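Local coordinates for novel Thermotoga maritima enzyme TM1112 (Thermotoga maritima, PDB 1O5U), which is of unknown function but has the cupin beta-barrel fold and is probably an enzyme, at residues T21-K24 with L25-S29; V71-K74 with G75-V78. One frame throughout, in Å; residues are numbered along the deposited sequence.

How the contacts relate
The two contacts are local and come one after the other along the chain, well separated: contact 1 is the short surface helix 22-28, contact 2 the turn that carries strand 69-73 into strand 77-80 of the cupin barrel. Their centres lie about 15 Å apart, yet the helix reaches the strand through Leu77, whose side chain points away from 71-74. Leu77 CD2 packs 3.9 Å from CD1 of Leu28 and 4.1 Å from CD of Lys24. The residues just before the helix supply a second connection, since Glu18 forms a salt bridge with Lys24 and the next residue, Lys19, forms one with Asp76 of contact 2. Neither contact includes a bound ligand or metal.

Contact 1 (T21-K24 with L25-S29); sequences TPEK and LKELS
Glu23 and Glu27 lie one turn apart on the helix 22-28, the one helix of this cupin chain, and their carboxylates come together on its exposed face. CG of Glu23 is anti to the backbone N (chi1 -173°), and a bend at chi2 then swings the acid group along the helix; Glu27 answers with CG beside its own backbone N, which sends its extended chain back toward the preceding turn. The two OE2 atoms, of Glu23 and of Glu27, end 2.5 Å apart, with the carboxylate planes almost perpendicular at 85°. If the spacing is taken at face value, one of the acids probably carries a proton. Glu27 CG also rests 3.1 Å from the carbonyl O of Glu23.

Lys26 runs out extended past Glu23. Its CD lies 3.8 Å from Glu23 OE1, and its NZ stays 4.4 Å from that same oxygen, too long for a salt bridge though near enough that a weak attraction is likely.

The helix is built from i to i+4 bonds: Leu25 N, Lys26 N, Glu27 N and Leu28 N donate to the carbonyls of Thr21, Pro22, Glu23 and Lys24 respectively. Thr21 is the N-cap, its OG1 taking a weak bond from Lys24 N at 3.3 Å. Leu25 leans on Pro20 and Val30, Leu28 on Trp33, and both Lys24 and Leu28 touch Leu77 of strand 77-80. Leu28 also lies back over the preceding turn, its CG 3.4 Å from Lys24 O and its CD1 4.3 Å from Lys24 CG.

Contact 2 (V71-K74 with G75-V78); sequences VIEK and GDLV
OD1 of Asp76 is held by two donors, the backbone N of Glu73 at 2.9 Å and a water at 2.7 Å. The amide bond is fairly straight (160° at the hydrogen), but its donor stands above the carboxylate plane, 46° out of it. The same water donates to Val71 O at 2.8 Å, so one water bridges the acid to the carbonyl of Val71, two residues before Glu73 in the same strand. With CG beside its backbone N (chi1 -73°), Asp76 folds its carboxylate back over the end of strand 69-73, which is what brings OD1 to that amide. OD2 has a partner of its own, forming a salt bridge with Lys19 NZ, so both oxygens of this buried side chain are satisfied.

The chain reverses here through a type II beta turn from Glu73 to Asp76, closed by the bond from Asp76 N to Glu73 O at 3.0 Å. Glu73 is therefore gripped twice by Asp76, its N by the side chain and its O by the main chain. Gly75 takes the third position of the turn with positive phi; at these backbone angles a beta carbon would run into the carbonyl O of Lys74, so the position suits glycine.

Apolar packing adds to these bonds: Ile72 and Val78 meet at about a right angle, the CG2 methyl of Ile72 lying 3.5 Å from the CG2 methyl of Val78. Both side chains also touch Ile17 of strand 16-18. The turn thus joins the barrel's two antiparallel sheets: Ile72 is hydrogen-bonded through its backbone to Val60 of strand 58-64, while Val78 pairs in the same way with Cys53 of strand 51-55.

Contact 1 (T21-K24 with L25-S29)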
loop_
_atom_site.group_PDB
_atom_site.type_symbol
_atom_site.label_atom_id
_atom_site.label_comp_id
_atom_site.label_asym_id
_atom_site.label_seq_id
_atom_site.Cartn_x
_atom_site.Cartn_y
_atom_site.Cartn_z
ATOM N N THR A 21 -8.180 -11.103 -7.332
ATOM C CA THR A 21 -9.322 -11.995 -7.336
ATOM C C THR A 21 -9.580 -12.497 -5.928
ATOM O O THR A 21 -8.680 -12.511 -5.096
ATOM C CB THR A 21 -9.094 -13.178 -8.265
ATOM O OG1 THR A 21 -7.896 -13.882 -7.877
ATOM C CG2 THR A 21 -8.876 -12.716 -9.680
ATOM N N PRO A 22 -10.807 -12.941 -5.648
ATOM C CA PRO A 22 -11.079 -13.532 -4.349
ATOM C C PRO A 22 -10.134 -14.679 -4.009
ATOM O O PRO A 22 -9.686 -14.780 -2.885
ATOM C CB PRO A 22 -12.505 -13.983 -4.469
ATOM C CG PRO A 22 -13.071 -13.128 -5.491
ATOM C CD PRO A 22 -12.011 -12.841 -6.484
ATOM N N GLU A 23 -9.785 -15.517 -4.983
ATOM C CA GLU A 23 -8.903 -16.631 -4.682
ATOM C C GLU A 23 -7.496 -16.165 -4.295
ATOM O O GLU A 23 -6.921 -16.713 -3.378
ATOM C CB GLU A 23 -8.887 -17.658 -5.827
ATOM C CG GLU A 23 -8.119 -18.919 -5.482
ATOM C CD GLU A 23 -8.763 -19.755 -4.388
ATOM O OE1 GLU A 23 -9.975 -19.607 -4.100
ATOM O OE2 GLU A 23 -8.040 -20.588 -3.834
ATOM N N LYS A 24 -6.951 -15.169 -4.982
ATOM C CA LYS A 24 -5.624 -14.695 -4.696
ATOM C C LYS A 24 -5.596 -14.123 -3.314
ATOM O O LYS A 24 -4.720 -14.395 -2.506
ATOM C CB LYS A 24 -5.212 -13.583 -5.671
ATOM C CG LYS A 24 -3.825 -13.017 -5.333
ATOM C CD LYS A 24 -3.416 -12.018 -6.395
ATOM C CE LYS A 24 -1.926 -11.977 -6.668
ATOM N NZ LYS A 24 -1.774 -11.667 -8.103
ATOM N N LEU A 25 -6.594 -13.318 -3.037
ATOM C CA LEU A 25 -6.727 -12.748 -1.752
ATOM C C LEU A 25 -6.861 -13.836 -0.695
ATOM O O LEU A 25 -6.203 -13.808 0.322
ATOM C CB LEU A 25 -7.966 -11.859 -1.805
ATOM C CG LEU A 25 -8.032 -10.818 -0.761
ATOM C CD1 LEU A 25 -6.811 -9.937 -0.844
ATOM C CD2 LEU A 25 -9.340 -10.045 -0.953
ATOM N N LYS A 26 -7.671 -14.852 -0.983
ATOM C CA LYS A 26 -7.866 -15.942 -0.056
ATOM C C LYS A 26 -6.572 -16.706 0.227
ATOM O O LYS A 26 -6.249 -17.004 1.397
ATOM C CB LYS A 26 -8.957 -16.879 -0.592
ATOM C CG LYS A 26 -9.207 -18.104 0.204
ATOM C CD LYS A 26 -10.362 -18.883 -0.417
ATOM C CE LYS A 26 -10.661 -20.143 0.346
ATOM N NZ LYS A 26 -11.731 -20.974 -0.333
ATOM N N GLU A 27 -5.840 -17.043 -0.840
ATOM C CA GLU A 27 -4.622 -17.820 -0.723
ATOM C C GLU A 27 -3.460 -17.078 -0.054
ATOM O O GLU A 27 -2.524 -17.711 0.432
ATOM C CB GLU A 27 -4.218 -18.331 -2.114
ATOM C CG GLU A 27 -5.258 -19.284 -2.661
ATOM C CD GLU A 27 -4.807 -20.060 -3.881
ATOM O OE1 GLU A 27 -3.632 -19.950 -4.224
ATOM O OE2 GLU A 27 -5.654 -20.758 -4.483
ATOM N N LEU A 28 -3.518 -15.744 -0.041
ATOM C CA LEU A 28 -2.507 -14.944 0.663
ATOM C C LEU A 28 -2.824 -14.862 2.180
ATOM O O LEU A 28 -1.959 -14.487 2.975
ATOM C CB LEU A 28 -2.438 -13.523 0.076
ATOM C CG LEU A 28 -1.774 -13.261 -1.286
ATOM C CD1 LEU A 28 -1.893 -11.818 -1.679
ATOM C CD2 LEU A 28 -0.338 -13.682 -1.323
ATOM N N SER A 29 -4.062 -15.175 2.555
ATOM C CA SER A 29 -4.518 -15.095 3.942
ATOM C C SER A 29 -4.171 -13.708 4.494
ATOM O O SER A 29 -3.602 -13.567 5.570
ATOM C CB SER A 29 -3.892 -16.192 4.803
ATOM O OG SER A 29 -4.549 -17.459 4.613
#

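Contact 2 (V71-K74 with G75-V78)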
loop_
_atom_site.group_PDB
_atom_site.type_symbol
_atom_site.label_atom_id
_atom_site.label_comp_id
_atom_site.label_asym_id
_atom_site.label_seq_id
_atom_site.Cartn_x
_atom_site.Cartn_y
_atom_site.Cartn_z
ATOM N N VAL A 71 -2.309 6.186 -7.420
ATOM C CA VAL A 71 -3.333 6.287 -6.404
ATOM C C VAL A 71 -3.628 4.858 -5.981
ATOM O O VAL A 71 -3.767 3.911 -6.845
ATOM C CB VAL A 71 -4.600 6.964 -6.975
ATOM C CG1 VAL A 71 -5.813 6.807 -6.033
ATOM C CG2 VAL A 71 -4.316 8.414 -7.209
ATOM N N ILE A 72 -3.764 4.692 -4.682
ATOM C CA ILE A 72 -4.205 3.405 -4.130
ATOM C C ILE A 72 -5.412 3.636 -3.267
ATOM O O ILE A 72 -5.529 4.670 -2.617
ATOM C CB ILE A 72 -3.103 2.713 -3.361
ATOM C CG1 ILE A 72 -2.495 3.614 -2.317
ATOM C CG2 ILE A 72 -1.994 2.297 -4.315
ATOM C CD1 ILE A 72 -1.350 2.936 -1.509
ATOM N N GLU A 73 -6.340 2.715 -3.336
ATOM C CA GLU A 73 -7.603 2.906 -2.641
ATOM C C GLU A 73 -8.201 1.595 -2.230
ATOM O O GLU A 73 -7.594 0.530 -2.484
ATOM C CB GLU A 73 -8.544 3.784 -3.439
ATOM C CG GLU A 73 -8.933 3.280 -4.754
ATOM C CD GLU A 73 -9.495 4.374 -5.679
ATOM O OE1 GLU A 73 -9.473 5.663 -5.431
ATOM O OE2 GLU A 73 -9.957 3.872 -6.680
ATOM N N LYS A 74 -9.368 1.660 -1.558
ATOM C CA LYS A 74 -9.966 0.466 -0.961
ATOM C C LYS A 74 -10.032 -0.644 -1.988
ATOM O O LYS A 74 -10.503 -0.459 -3.127
ATOM C CB LYS A 74 -11.373 0.815 -0.424
ATOM C CG LYS A 74 -12.126 -0.338 0.147
ATOM C CD LYS A 74 -13.482 0.181 0.672
ATOM C CE LYS A 74 -14.298 -0.926 1.325
ATOM N NZ LYS A 74 -15.731 -0.508 1.473
ATOM N N GLY A 75 -9.660 -1.826 -1.558
ATOM C CA GLY A 75 -9.743 -3.031 -2.410
ATOM C C GLY A 75 -8.527 -3.310 -3.226
ATOM O O GLY A 75 -8.428 -4.369 -3.836
ATOM N N ASP A 76 -7.545 -2.413 -3.205
ATOM C CA ASP A 76 -6.307 -2.660 -3.920
ATOM C C ASP A 76 -5.336 -3.516 -3.139
ATOM O O ASP A 76 -5.193 -3.332 -1.921
ATOM C CB ASP A 76 -5.585 -1.330 -4.209
ATOM C CG ASP A 76 -6.246 -0.500 -5.291
ATOM O OD1 ASP A 76 -5.884 0.703 -5.382
ATOM O OD2 ASP A 76 -7.057 -0.990 -6.125
ATOM N N LEU A 77 -4.610 -4.357 -3.879
ATOM C CA LEU A 77 -3.448 -5.108 -3.418
ATOM C C LEU A 77 -2.260 -4.423 -4.059
ATOM O O LEU A 77 -2.134 -4.386 -5.286
ATOM C CB LEU A 77 -3.527 -6.520 -3.862
ATOM C CG LEU A 77 -2.439 -7.448 -3.300
ATOM C CD1 LEU A 77 -2.591 -7.668 -1.785
ATOM C CD2 LEU A 77 -2.515 -8.755 -4.030
ATOM N N VAL A 78 -1.364 -3.902 -3.225
ATOM C CA VAL A 78 -0.245 -3.068 -3.682
ATOM C C VAL A 78 1.078 -3.650 -3.221
ATOM O O VAL A 78 1.177 -4.111 -2.088
ATOM C CB VAL A 78 -0.342 -1.630 -3.139
ATOM C CG1 VAL A 78 0.752 -0.782 -3.770
ATOM C CG2 VAL A 78 -1.745 -1.108 -3.352
HETATM O O HOH W 1 -5.791 2.088 -7.646
#